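Side-chain contacts in conserved protein (Mycobacterium tuberculosis, PDB 1RFE), which is of unknown function but probably binds coenzyme F420, consistent with an oxidoreductase of the FMN-binding split-barrel type: residues I50-K55 and V70-E75; T26-G31 and P36-M41; A100-G105 and P122-M127. All coordinates share one frame; numbering follows the deposited sequence. Where two conformers were deposited one is given.

Contact 1: residues I50-K55 and V70-E75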
ATOM      1  N   ILE A  50      -2.878  -0.780  -6.043  1.00 22.30           N
ATOM      2  CA  ILE A  50      -1.578  -0.606  -5.441  1.00 21.70           C
ATOM      3  C   ILE A  50      -0.566  -1.543  -6.101  1.00 21.74           C
ATOM      4  O   ILE A  50      -0.844  -2.731  -6.281  1.00 20.12           O
ATOM      5  CB  ILE A  50      -1.609  -0.880  -3.874  1.00 22.43           C
ATOM      6  CG1 ILE A  50      -2.445   0.197  -3.190  1.00 24.75           C
ATOM      7  CG2 ILE A  50      -0.163  -0.939  -3.276  1.00 20.15           C
ATOM      8  CD1 ILE A  50      -2.889  -0.112  -1.786  1.00 28.00           C
ATOM      9  N   TRP A  51       0.573  -0.944  -6.478  1.00 19.11           N
ATOM     10  CA  TRP A  51       1.746  -1.638  -6.977  1.00 18.94           C
ATOM     11  C   TRP A  51       2.966  -1.250  -6.187  1.00 18.92           C
ATOM     12  O   TRP A  51       3.129  -0.086  -5.807  1.00 17.76           O
ATOM     13  CB  TRP A  51       2.059  -1.260  -8.423  1.00 18.12           C
ATOM     14  CG  TRP A  51       1.106  -1.728  -9.496  1.00 20.29           C
ATOM     15  CD1 TRP A  51      -0.162  -1.370  -9.630  1.00 21.96           C
ATOM     16  CD2 TRP A  51       1.387  -2.640 -10.568  1.00 21.11           C
ATOM     17  NE1 TRP A  51      -0.728  -1.992 -10.704  1.00 20.95           N
ATOM     18  CE2 TRP A  51       0.225  -2.729 -11.342  1.00 18.82           C
ATOM     19  CE3 TRP A  51       2.530  -3.350 -10.980  1.00 19.24           C
ATOM     20  CZ2 TRP A  51       0.142  -3.519 -12.503  1.00 23.04           C
ATOM     21  CZ3 TRP A  51       2.461  -4.119 -12.139  1.00 20.38           C
ATOM     22  CH2 TRP A  51       1.275  -4.210 -12.881  1.00 19.41           C
ATOM     23  N   LEU A  52       3.861  -2.223  -6.050  1.00 21.16           N
ATOM     24  CA  LEU A  52       5.111  -2.060  -5.392  1.00 23.01           C
ATOM     25  C   LEU A  52       6.228  -2.312  -6.382  1.00 23.89           C
ATOM     26  O   LEU A  52       6.004  -2.890  -7.454  1.00 24.08           O
ATOM     27  CB  LEU A  52       5.231  -3.006  -4.186  1.00 22.21           C
ATOM     28  CG  LEU A  52       4.022  -2.985  -3.236  1.00 25.28           C
ATOM     29  CD1 LEU A  52       4.143  -4.063  -2.199  1.00 26.67           C
ATOM     30  CD2 LEU A  52       3.754  -1.624  -2.553  1.00 24.30           C
ATOM     31  N   GLU A  53       7.424  -1.804  -6.041  1.00 24.05           N
ATOM     32  CA  GLU A  53       8.628  -2.135  -6.798  1.00 25.31           C
ATOM     33  C   GLU A  53       9.607  -2.758  -5.841  1.00 25.25           C
ATOM     34  O   GLU A  53       9.706  -2.301  -4.709  1.00 26.00           O
ATOM     35  CB  GLU A  53       9.215  -0.915  -7.539  1.00 26.03           C
ATOM     36  CG  GLU A  53       9.599   0.319  -6.708  1.00 27.03           C
ATOM     37  CD  GLU A  53      11.043   0.315  -6.210  1.00 32.65           C
ATOM     38  OE1 GLU A  53      11.244   0.376  -4.971  1.00 36.96           O
ATOM     39  N   THR A  54      10.284  -3.809  -6.264  1.00 23.97           N
ATOM     40  CA  THR A  54      11.255  -4.469  -5.419  1.00 24.90           C
ATOM     41  C   THR A  54      12.358  -5.113  -6.292  1.00 25.35           C
ATOM     42  O   THR A  54      12.162  -5.375  -7.489  1.00 24.32           O
ATOM     43  CB  THR A  54      10.549  -5.528  -4.495  1.00 25.31           C
ATOM     44  OG1 THR A  54      11.504  -6.126  -3.603  1.00 27.76           O
ATOM     45  CG2 THR A  54      10.041  -6.735  -5.307  1.00 26.11           C
ATOM     46  N   LYS A  55      13.520  -5.403  -5.723  1.00 26.12           N
ATOM     47  CA  LYS A  55      14.536  -6.063  -6.541  1.00 27.31           C
ATOM     48  C   LYS A  55      14.007  -7.452  -6.934  1.00 27.73           C
ATOM     49  O   LYS A  55      13.291  -8.087  -6.151  1.00 27.22           O
ATOM     50  CB  LYS A  55      15.887  -6.138  -5.811  1.00 28.92           C
ATOM     51  CG  LYS A  55      16.616  -4.748  -5.667  1.00 29.90           C
ATOM     52  CD  LYS A  55      17.959  -4.900  -4.950  1.00 33.24           C
ATOM     53  N   VAL A  70      -0.688 -12.080   0.024  1.00 22.10           N
ATOM     54  CA  VAL A  70      -0.200 -10.843   0.611  1.00 21.89           C
ATOM     55  C   VAL A  70      -1.254 -10.180   1.455  1.00 21.23           C
ATOM     56  O   VAL A  70      -2.479 -10.371   1.235  1.00 20.62           O
ATOM     57  CB  VAL A  70       0.189  -9.749  -0.425  1.00 22.90           C
ATOM     58  CG1 VAL A  70       1.520  -9.920  -0.847  1.00 25.39           C
ATOM     59  CG2 VAL A  70      -0.790  -9.658  -1.625  1.00 22.63           C
ATOM     60  N   SER A  71      -0.786  -9.390   2.419  1.00 20.35           N
ATOM     61  CA  SER A  71      -1.638  -8.425   3.107  1.00 20.77           C
ATOM     62  C   SER A  71      -0.992  -7.063   3.063  1.00 20.00           C
ATOM     63  O   SER A  71       0.260  -6.943   3.063  1.00 20.00           O
ATOM     64  CB  SER A  71      -1.846  -8.815   4.568  1.00 20.86           C
ATOM     65  OG  SER A  71      -2.413 -10.099   4.627  1.00 25.11           O
ATOM     66  N   PHE A  72      -1.821  -6.024   3.026  1.00 18.73           N
ATOM     67  CA  PHE A  72      -1.268  -4.658   2.973  1.00 18.73           C
ATOM     68  C   PHE A  72      -2.166  -3.771   3.788  1.00 18.28           C
ATOM     69  O   PHE A  72      -3.377  -3.806   3.612  1.00 18.77           O
ATOM     70  CB  PHE A  72      -1.147  -4.199   1.519  1.00 18.80           C
ATOM     71  CG  PHE A  72      -0.312  -2.965   1.316  1.00 18.48           C
ATOM     72  CD1 PHE A  72       1.056  -3.040   1.279  1.00 20.74           C
ATOM     73  CD2 PHE A  72      -0.914  -1.724   1.143  1.00 20.62           C
ATOM     74  CE1 PHE A  72       1.807  -1.887   1.084  1.00 19.82           C
ATOM     75  CE2 PHE A  72      -0.177  -0.593   0.933  1.00 22.66           C
ATOM     76  CZ  PHE A  72       1.195  -0.675   0.902  1.00 24.27           C
ATOM     77  N   LEU A  73      -1.567  -2.957   4.668  1.00 18.15           N
ATOM     78  CA  LEU A  73      -2.310  -2.133   5.612  1.00 19.11           C
ATOM     79  C   LEU A  73      -1.873  -0.659   5.549  1.00 19.31           C
ATOM     80  O   LEU A  73      -0.694  -0.347   5.619  1.00 18.27           O
ATOM     81  CB  LEU A  73      -2.135  -2.667   7.051  1.00 18.90           C
ATOM     82  CG  LEU A  73      -2.974  -1.989   8.185  1.00 24.35           C
ATOM     83  CD1 LEU A  73      -3.285  -2.909   9.361  1.00 28.38           C
ATOM     84  CD2 LEU A  73      -2.262  -0.768   8.786  1.00 25.66           C
ATOM     85  N   LEU A  74      -2.859   0.219   5.428  1.00 19.80           N
ATOM     86  CA  LEU A  74      -2.696   1.655   5.506  1.00 21.03           C
ATOM     87  C   LEU A  74      -3.478   2.178   6.696  1.00 23.04           C
ATOM     88  O   LEU A  74      -4.621   1.804   6.888  1.00 24.79           O
ATOM     89  CB  LEU A  74      -3.253   2.318   4.239  1.00 21.50           C
ATOM     90  CG  LEU A  74      -2.514   2.099   2.924  1.00 20.61           C
ATOM     91  CD1 LEU A  74      -3.349   2.493   1.732  1.00 22.81           C
ATOM     92  CD2 LEU A  74      -1.181   2.877   2.964  1.00 22.41           C
ATOM     93  N   GLU A  75      -2.896   3.108   7.433  1.00 23.14           N
ATOM     94  CA  GLU A  75      -3.522   3.629   8.611  1.00 25.74           C
ATOM     95  C   GLU A  75      -3.020   5.020   8.910  1.00 24.90           C
ATOM     96  O   GLU A  75      -1.827   5.326   8.696  1.00 23.91           O
ATOM     97  CB  GLU A  75      -3.260   2.646   9.792  1.00 26.88           C
ATOM     98  CG  GLU A  75      -2.703   3.167  11.107  1.00 32.99           C
ATOM     99  CD  GLU A  75      -1.281   3.684  11.073  1.00 41.12           C
ATOM    100  OE1 GLU A  75      -0.387   3.020  10.504  1.00 48.89           O
ATOM    101  OE2 GLU A  75      -1.064   4.771  11.652  1.00 46.61           O
TER
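The phenyl ring of F72 meets two aliphatic side chains of the facing strand, I50 and L52, and these three residues supply most of the surface buried here. I50 makes the closest approach: its CD1 lies 3.9 Å from F72 CE2, approaching the ring obliquely. CG1 stands anti to the carbonyl carbon (chi1 -67°) and chi2 is extended, which carries the terminal methyl across to the other strand, while the CG2 branch sits 4.2 Å above the F72 ring plane, offset toward its rim. Both branches of I50 lie on the same side of that plane, CD1 near F72 CE2 and CD2, CG2 higher up. L52 comes from this side as well but meets a different part of the ring, its CD2 lying 4.1 Å from F72 CE1. The ring extends toward both partners because F72 CG is anti to the backbone N (chi1 -167°). L74 adds a looser touch, its CD1 4.4 Å from I50 CD1.

No hydrogen bond links the segments; their axes stay 10.7 Å apart at closest and run at 106° to each other, so the strands meet through side chains alone. All four residues are buried. Y43 of strand 36-46 touches I50, L52 and L74, and I136 of strand 131-138 lies against I50 and L52, continuing the same apolar cluster. Steeply crossed strands of one curled antiparallel sheet, facing each other across an apolar interior near the centre of the chain, are characteristic of a closed beta-barrel core, as in the split barrel of the pyridoxamine 5'-phosphate oxidase family.

Contact 2: residues T26-G31 and P36-M41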
ATOM      1  N   THR A  26       2.124  -0.961   5.283  1.00 20.29           N
ATOM      2  CA  THR A  26       2.812  -2.170   5.693  1.00 18.80           C
ATOM      3  C   THR A  26       2.382  -3.368   4.862  1.00 19.95           C
ATOM      4  O   THR A  26       1.216  -3.723   4.827  1.00 16.10           O
ATOM      5  CB  THR A  26       2.501  -2.457   7.172  1.00 20.00           C
ATOM      6  OG1 THR A  26       2.930  -1.346   7.987  1.00 21.07           O
ATOM      7  CG2 THR A  26       3.324  -3.636   7.692  1.00 18.06           C
ATOM      8  N   LEU A  27       3.372  -3.994   4.200  1.00 18.76           N
ATOM      9  CA  LEU A  27       3.164  -5.176   3.432  1.00 17.74           C
ATOM     10  C   LEU A  27       3.562  -6.363   4.288  1.00 17.63           C
ATOM     11  O   LEU A  27       4.536  -6.293   5.005  1.00 14.08           O
ATOM     12  CB  LEU A  27       4.040  -5.137   2.171  1.00 17.71           C
ATOM     13  CG  LEU A  27       4.057  -6.399   1.293  1.00 16.99           C
ATOM     14  CD1 LEU A  27       2.779  -6.515   0.516  1.00 18.97           C
ATOM     15  CD2 LEU A  27       5.247  -6.367   0.409  1.00 17.81           C
ATOM     16  N   ALA A  28       2.753  -7.419   4.256  1.00 17.43           N
ATOM     17  CA  ALA A  28       3.144  -8.714   4.797  1.00 18.54           C
ATOM     18  C   ALA A  28       3.179  -9.732   3.658  1.00 18.96           C
ATOM     19  O   ALA A  28       2.181  -9.931   2.992  1.00 19.78           O
ATOM     20  CB  ALA A  28       2.152  -9.199   5.851  1.00 18.79           C
ATOM     21  N   THR A  29       4.290 -10.420   3.508  1.00 18.62           N
ATOM     22  CA  THR A  29       4.347 -11.654   2.704  1.00 19.09           C
ATOM     23  C   THR A  29       4.615 -12.845   3.627  1.00 18.57           C
ATOM     24  O   THR A  29       4.855 -12.707   4.856  1.00 19.57           O
ATOM     25  CB  THR A  29       5.482 -11.571   1.614  1.00 18.74           C
ATOM     26  OG1 THR A  29       6.760 -11.341   2.242  1.00 21.20           O
ATOM     27  CG2 THR A  29       5.351 -10.375   0.721  1.00 20.05           C
ATOM     28  N   ILE A  30       4.584 -14.031   3.067  1.00 18.17           N
ATOM     29  CA  ILE A  30       4.666 -15.214   3.879  1.00 18.42           C
ATOM     30  C   ILE A  30       6.070 -15.792   3.722  1.00 19.14           C
ATOM     31  O   ILE A  30       6.462 -16.116   2.640  1.00 15.22           O
ATOM     32  CB  ILE A  30       3.616 -16.232   3.439  1.00 19.22           C
ATOM     33  CG1 ILE A  30       2.253 -15.625   3.645  1.00 18.18           C
ATOM     34  CG2 ILE A  30       3.764 -17.581   4.256  1.00 20.63           C
ATOM     35  CD1 ILE A  30       1.130 -16.514   3.244  1.00 16.81           C
ATOM     36  N   GLY A  31       6.827 -15.857   4.814  1.00 20.39           N
ATOM     37  CA  GLY A  31       8.145 -16.436   4.757  1.00 21.37           C
ATOM     38  C   GLY A  31       8.098 -17.910   4.453  1.00 21.16           C
ATOM     39  O   GLY A  31       7.054 -18.527   4.554  1.00 18.02           O
ATOM     40  N   PRO A  36       5.152 -14.387   9.077  1.00 19.49           N
ATOM     41  CA  PRO A  36       4.848 -13.168   8.351  1.00 19.22           C
ATOM     42  C   PRO A  36       6.076 -12.242   8.281  1.00 19.01           C
ATOM     43  O   PRO A  36       6.733 -12.016   9.281  1.00 18.87           O
ATOM     44  CB  PRO A  36       3.719 -12.532   9.133  1.00 20.27           C
ATOM     45  CG  PRO A  36       3.348 -13.434  10.150  1.00 20.06           C
ATOM     46  CD  PRO A  36       4.376 -14.496  10.310  1.00 19.69           C
ATOM     47  N   HIS A  37       6.394 -11.792   7.078  0.65 18.56           N
ATOM     48  CA  HIS A  37       7.561 -10.960   6.839  0.65 19.72           C
ATOM     49  C   HIS A  37       7.019  -9.575   6.561  0.65 19.59           C
ATOM     50  O   HIS A  37       6.301  -9.391   5.580  0.65 19.12           O
ATOM     51  CB  HIS A  37       8.371 -11.464   5.639  0.65 19.99           C
ATOM     52  CG  HIS A  37       9.302 -12.600   5.964  0.65 22.60           C
ATOM     53  ND1 HIS A  37       9.914 -13.364   4.983  0.65 24.10           N
ATOM     54  CD2 HIS A  37       9.741 -13.086   7.157  0.65 21.88           C
ATOM     55  CE1 HIS A  37      10.700 -14.260   5.562  0.65 24.20           C
ATOM     56  NE2 HIS A  37      10.588 -14.133   6.877  0.65 23.69           N
ATOM     57  N   LEU A  38       7.367  -8.615   7.430  1.00 19.52           N
ATOM     58  CA  LEU A  38       6.823  -7.264   7.348  1.00 18.94           C
ATOM     59  C   LEU A  38       7.795  -6.213   6.843  1.00 19.93           C
ATOM     60  O   LEU A  38       8.928  -6.151   7.310  1.00 19.19           O
ATOM     61  CB  LEU A  38       6.336  -6.835   8.709  1.00 18.64           C
ATOM     62  CG  LEU A  38       5.283  -7.685   9.419  1.00 20.68           C
ATOM     63  CD1 LEU A  38       4.832  -7.005  10.750  1.00 19.18           C
ATOM     64  CD2 LEU A  38       4.083  -8.069   8.465  1.00 18.68           C
ATOM     65  N   THR A  39       7.337  -5.342   5.930  1.00 19.69           N
ATOM     66  CA  THR A  39       8.153  -4.204   5.463  1.00 19.25           C
ATOM     67  C   THR A  39       7.258  -2.973   5.316  1.00 20.37           C
ATOM     68  O   THR A  39       6.080  -3.096   5.021  1.00 19.13           O
ATOM     69  CB  THR A  39       8.840  -4.508   4.111  0.65 20.72           C
ATOM     70  OG1 THR A  39       7.856  -4.596   3.076  0.65 21.96           O
ATOM     71  CG2 THR A  39       9.538  -5.883   4.096  0.65 19.52           C
ATOM     72  N   ALA A  40       7.794  -1.780   5.606  1.00 21.02           N
ATOM     73  CA  ALA A  40       7.087  -0.535   5.388  1.00 21.91           C
ATOM     74  C   ALA A  40       7.450  -0.037   3.967  1.00 22.04           C
ATOM     75  O   ALA A  40       8.620   0.131   3.662  1.00 23.45           O
ATOM     76  CB  ALA A  40       7.513   0.453   6.375  1.00 22.77           C
HETATM   77  N   MSE A  41       6.444   0.172   3.121  1.00 21.42           N
HETATM   78  CA  MSE A  41       6.625   0.360   1.684  1.00 20.97           C
HETATM   79  C   MSE A  41       5.984   1.711   1.247  1.00 20.28           C
HETATM   80  O   MSE A  41       4.870   1.988   1.609  1.00 18.39           O
HETATM   81  CB  MSE A  41       5.908  -0.781   0.899  1.00 21.11           C
HETATM   82  CG  MSE A  41       6.524  -2.221   1.039  1.00 23.14           C
HETATM   83 SE   MSE A  41       8.340  -2.186   0.467  0.50 30.41          SE
HETATM   84  CE  MSE A  41       8.015  -2.278  -1.405  1.00 29.58           C
TER
HETATM   85  O   HOH W   1       7.247  -8.139   3.092  1.00 27.67           O
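L27 and T39 exchange a pair of backbone hydrogen bonds, and T29 and H37 form a second such pair. Of the four, H37 N to T29 O is both the shortest, at 2.9 Å, and the straightest, with an N-H...O angle of 172°. Between these hydrogen-bonded pairs lies the non-hydrogen-bonded pair A28 with L38, where A28 CA approaches H37 O at 3.3 Å in a CA-H...O contact. A water adds to the polar network: it donates to H37 O at 2.9 Å and, more weakly, to T29 OG1. In the conformer of H37 described here, one of two, H37 ND1 and T29 OG1 both hydrogen-bond N63 OD1.

Packing differs on the two faces. On the face of T29 and H37, and in that same conformer, G31 CA lies over one face of the imidazole, offset toward its rim, in a CH-pi contact 3.8 Å from the centroid of the H37 ring; farther along, L27 CB touches M41 CG at 4.0 Å, while L27 and T39 lie side by side. On the face of A28 and L38 the fit is tight, with L38 CD2 only 3.4 Å from A28 CB.

The two strands form a beta hairpin. Strand 69-76 flanks 26-30 on its other edge, pairing with T26 and A28; helix 59-66 covers T29, and L52 of strand 49-55 packs against L27 and M41.

Contact 3: residues A100-G105 and P122-M127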
ATOM      1  N   ALA A 100       4.730  -1.748 -18.007  1.00 26.55           N
ATOM      2  CA  ALA A 100       4.183  -1.764 -16.678  1.00 25.79           C
ATOM      3  C   ALA A 100       5.154  -1.225 -15.658  1.00 24.56           C
ATOM      4  O   ALA A 100       4.711  -0.527 -14.759  1.00 24.18           O
ATOM      5  CB  ALA A 100       3.729  -3.109 -16.279  1.00 26.17           C
ATOM      6  N   LEU A 101       6.428  -1.605 -15.749  1.00 24.01           N
ATOM      7  CA  LEU A 101       7.429  -1.118 -14.795  1.00 24.41           C
ATOM      8  C   LEU A 101       7.596   0.381 -14.893  1.00 23.62           C
ATOM      9  O   LEU A 101       7.758   1.053 -13.901  1.00 23.16           O
ATOM     10  CB  LEU A 101       8.789  -1.735 -15.027  1.00 24.89           C
ATOM     11  CG  LEU A 101       8.926  -3.258 -14.893  1.00 26.74           C
ATOM     12  CD1 LEU A 101      10.363  -3.653 -15.235  1.00 29.80           C
ATOM     13  CD2 LEU A 101       8.516  -3.718 -13.502  1.00 30.37           C
ATOM     14  N   HIS A 102       7.552   0.896 -16.110  1.00 23.09           N
ATOM     15  CA  HIS A 102       7.745   2.308 -16.314  1.00 23.25           C
ATOM     16  C   HIS A 102       6.571   3.109 -15.662  1.00 22.36           C
ATOM     17  O   HIS A 102       6.805   4.115 -14.990  1.00 20.31           O
ATOM     18  CB  HIS A 102       7.849   2.606 -17.822  1.00 23.92           C
ATOM     19  CG  HIS A 102       7.951   4.053 -18.111  1.00 23.29           C
ATOM     20  ND1 HIS A 102       9.078   4.775 -17.792  1.00 24.30           N
ATOM     21  CD2 HIS A 102       7.045   4.940 -18.581  1.00 23.41           C
ATOM     22  CE1 HIS A 102       8.884   6.040 -18.130  1.00 24.42           C
ATOM     23  NE2 HIS A 102       7.660   6.168 -18.606  1.00 23.70           N
ATOM     24  N   ARG A 103       5.340   2.627 -15.826  1.00 21.60           N
ATOM     25  CA  ARG A 103       4.173   3.179 -15.114  1.00 21.78           C
ATOM     26  C   ARG A 103       4.320   3.153 -13.565  1.00 20.63           C
ATOM     27  O   ARG A 103       3.921   4.098 -12.891  1.00 20.49           O
ATOM     28  CB  ARG A 103       2.905   2.412 -15.532  1.00 22.87           C
ATOM     29  CG  ARG A 103       2.539   2.562 -17.005  1.00 26.20           C
ATOM     30  CD  ARG A 103       1.094   2.219 -17.361  1.00 31.74           C
ATOM     31  NE  ARG A 103       0.926   0.769 -17.406  1.00 38.68           N
ATOM     32  CZ  ARG A 103       0.912  -0.013 -18.507  1.00 38.41           C
ATOM     33  NH1 ARG A 103       0.983   0.480 -19.722  1.00 40.58           N
ATOM     34  NH2 ARG A 103       0.788  -1.324 -18.369  1.00 39.78           N
ATOM     35  N   VAL A 104       4.892   2.073 -13.016  1.00 19.00           N
ATOM     36  CA  VAL A 104       5.192   1.981 -11.576  1.00 18.28           C
ATOM     37  C   VAL A 104       6.185   3.069 -11.236  1.00 18.86           C
ATOM     38  O   VAL A 104       5.936   3.861 -10.318  1.00 20.85           O
ATOM     39  CB  VAL A 104       5.692   0.536 -11.147  1.00 18.15           C
ATOM     40  CG1 VAL A 104       6.292   0.535  -9.728  1.00 16.50           C
ATOM     41  CG2 VAL A 104       4.544  -0.412 -11.211  1.00 19.20           C
ATOM     42  N   GLY A 105       7.239   3.202 -12.046  1.00 18.18           N
ATOM     43  CA  GLY A 105       8.304   4.135 -11.764  1.00 18.22           C
ATOM     44  C   GLY A 105       7.797   5.571 -11.805  1.00 19.51           C
ATOM     45  O   GLY A 105       8.151   6.370 -10.944  1.00 18.18           O
ATOM     46  N   PRO A 122      15.780   8.897 -17.575  1.00 33.44           N
ATOM     47  CA  PRO A 122      16.957   8.094 -17.156  1.00 33.79           C
ATOM     48  C   PRO A 122      16.961   7.763 -15.663  1.00 33.47           C
ATOM     49  O   PRO A 122      17.541   6.764 -15.244  1.00 33.93           O
ATOM     50  CB  PRO A 122      18.163   8.997 -17.485  1.00 34.17           C
ATOM     51  CG  PRO A 122      17.684   9.950 -18.496  1.00 34.21           C
ATOM     52  CD  PRO A 122      16.199  10.159 -18.219  1.00 33.52           C
HETATM   53  N   MSE A 123      16.359   8.633 -14.877  1.00 33.36           N
HETATM   54  CA  MSE A 123      16.343   8.502 -13.428  1.00 34.22           C
HETATM   55  C   MSE A 123      15.275   7.489 -12.959  1.00 32.82           C
HETATM   56  O   MSE A 123      15.511   6.673 -12.083  1.00 32.33           O
HETATM   57  CB  MSE A 123      16.164   9.882 -12.826  1.00 35.26           C
HETATM   58  CG  MSE A 123      17.438  10.783 -13.037  1.00 40.16           C
HETATM   59 SE   MSE A 123      17.435  12.364 -11.833  0.50 48.39          SE
HETATM   60  CE  MSE A 123      17.459  11.439 -10.200  1.00 48.38           C
ATOM     61  N   VAL A 124      14.143   7.508 -13.625  1.00 31.06           N
ATOM     62  CA  VAL A 124      13.093   6.500 -13.455  1.00 30.46           C
ATOM     63  C   VAL A 124      13.550   5.147 -14.021  1.00 30.39           C
ATOM     64  O   VAL A 124      13.341   4.122 -13.389  1.00 29.11           O
ATOM     65  CB  VAL A 124      11.793   6.993 -14.095  1.00 29.54           C
ATOM     66  CG1 VAL A 124      10.632   5.939 -13.977  1.00 29.09           C
ATOM     67  CG2 VAL A 124      11.375   8.286 -13.419  1.00 30.34           C
ATOM     68  N   ASP A 125      14.212   5.152 -15.175  1.00 30.36           N
ATOM     69  CA  ASP A 125      14.850   3.940 -15.720  1.00 31.48           C
ATOM     70  C   ASP A 125      15.785   3.332 -14.678  1.00 31.79           C
ATOM     71  O   ASP A 125      15.824   2.133 -14.514  1.00 32.02           O
ATOM     72  CB  ASP A 125      15.660   4.230 -17.027  1.00 31.56           C
ATOM     73  CG  ASP A 125      14.773   4.446 -18.296  1.00 35.00           C
ATOM     74  OD1 ASP A 125      13.557   4.060 -18.328  1.00 36.50           O
ATOM     75  OD2 ASP A 125      15.243   5.025 -19.341  1.00 36.74           O
ATOM     76  N   GLN A 126      16.546   4.169 -13.967  1.00 32.14           N
ATOM     77  CA  GLN A 126      17.530   3.672 -13.007  1.00 32.88           C
ATOM     78  C   GLN A 126      16.919   3.173 -11.692  1.00 31.36           C
ATOM     79  O   GLN A 126      17.366   2.181 -11.135  1.00 31.42           O
ATOM     80  CB  GLN A 126      18.572   4.758 -12.697  1.00 33.54           C
ATOM     81  CG  GLN A 126      19.951   4.241 -12.355  1.00 37.07           C
ATOM     82  CD  GLN A 126      20.882   5.411 -12.014  1.00 40.42           C
ATOM     83  OE1 GLN A 126      21.554   5.962 -12.899  1.00 43.96           O
ATOM     84  NE2 GLN A 126      20.888   5.805 -10.752  1.00 40.41           N
HETATM   85  N   MSE A 127      15.905   3.858 -11.211  1.00 30.67           N
HETATM   86  CA  MSE A 127      15.124   3.401 -10.060  1.00 31.51           C
HETATM   87  C   MSE A 127      14.558   1.981 -10.328  1.00 30.55           C
HETATM   88  O   MSE A 127      14.540   1.123  -9.430  1.00 30.94           O
HETATM   89  CB  MSE A 127      13.987   4.399  -9.766  1.00 32.20           C
HETATM   90  CG  MSE A 127      12.857   3.908  -8.811  1.00 35.18           C
HETATM   91 SE   MSE A 127      11.159   4.937  -9.097  0.50 42.11          SE
HETATM   92  CE  MSE A 127      11.792   6.635  -8.387  1.00 40.41           C
TER
HETATM   93  O   HOH W   2      11.072   3.610 -17.113  1.00 43.46           O
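V124 packs its CG1 methyl against the backbone of G105, 3.6 Å from G105 C, and this is the close-fitting part of the contact. With CG1 anti to the backbone N (chi1 179°), the methyl is directed at the glycine, whose lack of a side chain lets the helix backbone come so near: the CA atoms of G105 and V124 are 5.6 Å apart. Next to it, the selenium of selenomethionine M127 settles 3.8 Å from G105 O, brought there by a chain that bends at its last torsion. Both G105 and V124 are buried.

Toward solvent the fit loosens. H102 ND1 is 4.3 Å from V124 CG1. A water that donates to D125 OD1 at 2.8 Å also lies near H102 ND1, but too close for the link to be more than doubtful. The same carboxylate forms a salt bridge with K121, just before the short helix.

The helix axes, 9.3 Å apart at closest, cross at 107°. V124 and M127 also touch W109, further along helix 98-112, whereas V104 turns to the sheet, resting on W51 and E53 of strand 49-55 and on I46 of strand 36-46.

In the fold
The three contacts follow one another along the chain in the order 2, 1, 3 and describe the sheet, with helix 98-112 against its outer face at W51 and E53. Contacts 1 and 2, with centres 8 Å apart, share that sheet: strand 69-76 pairs with 25-30, probable hydrogen bonds joining S71 O to A28 N (2.8 Å) and L73 N to T26 O (2.9 Å), while strand 36-46 runs on into 49-55. Contact 3 lies about 17 Å, centre to centre, from contact 1 and reaches it through V104, whose CG2 is 3.6 Å from W51 CE3. Contacts 2 and 3 do not touch, their nearest atoms being about 9 Å apart.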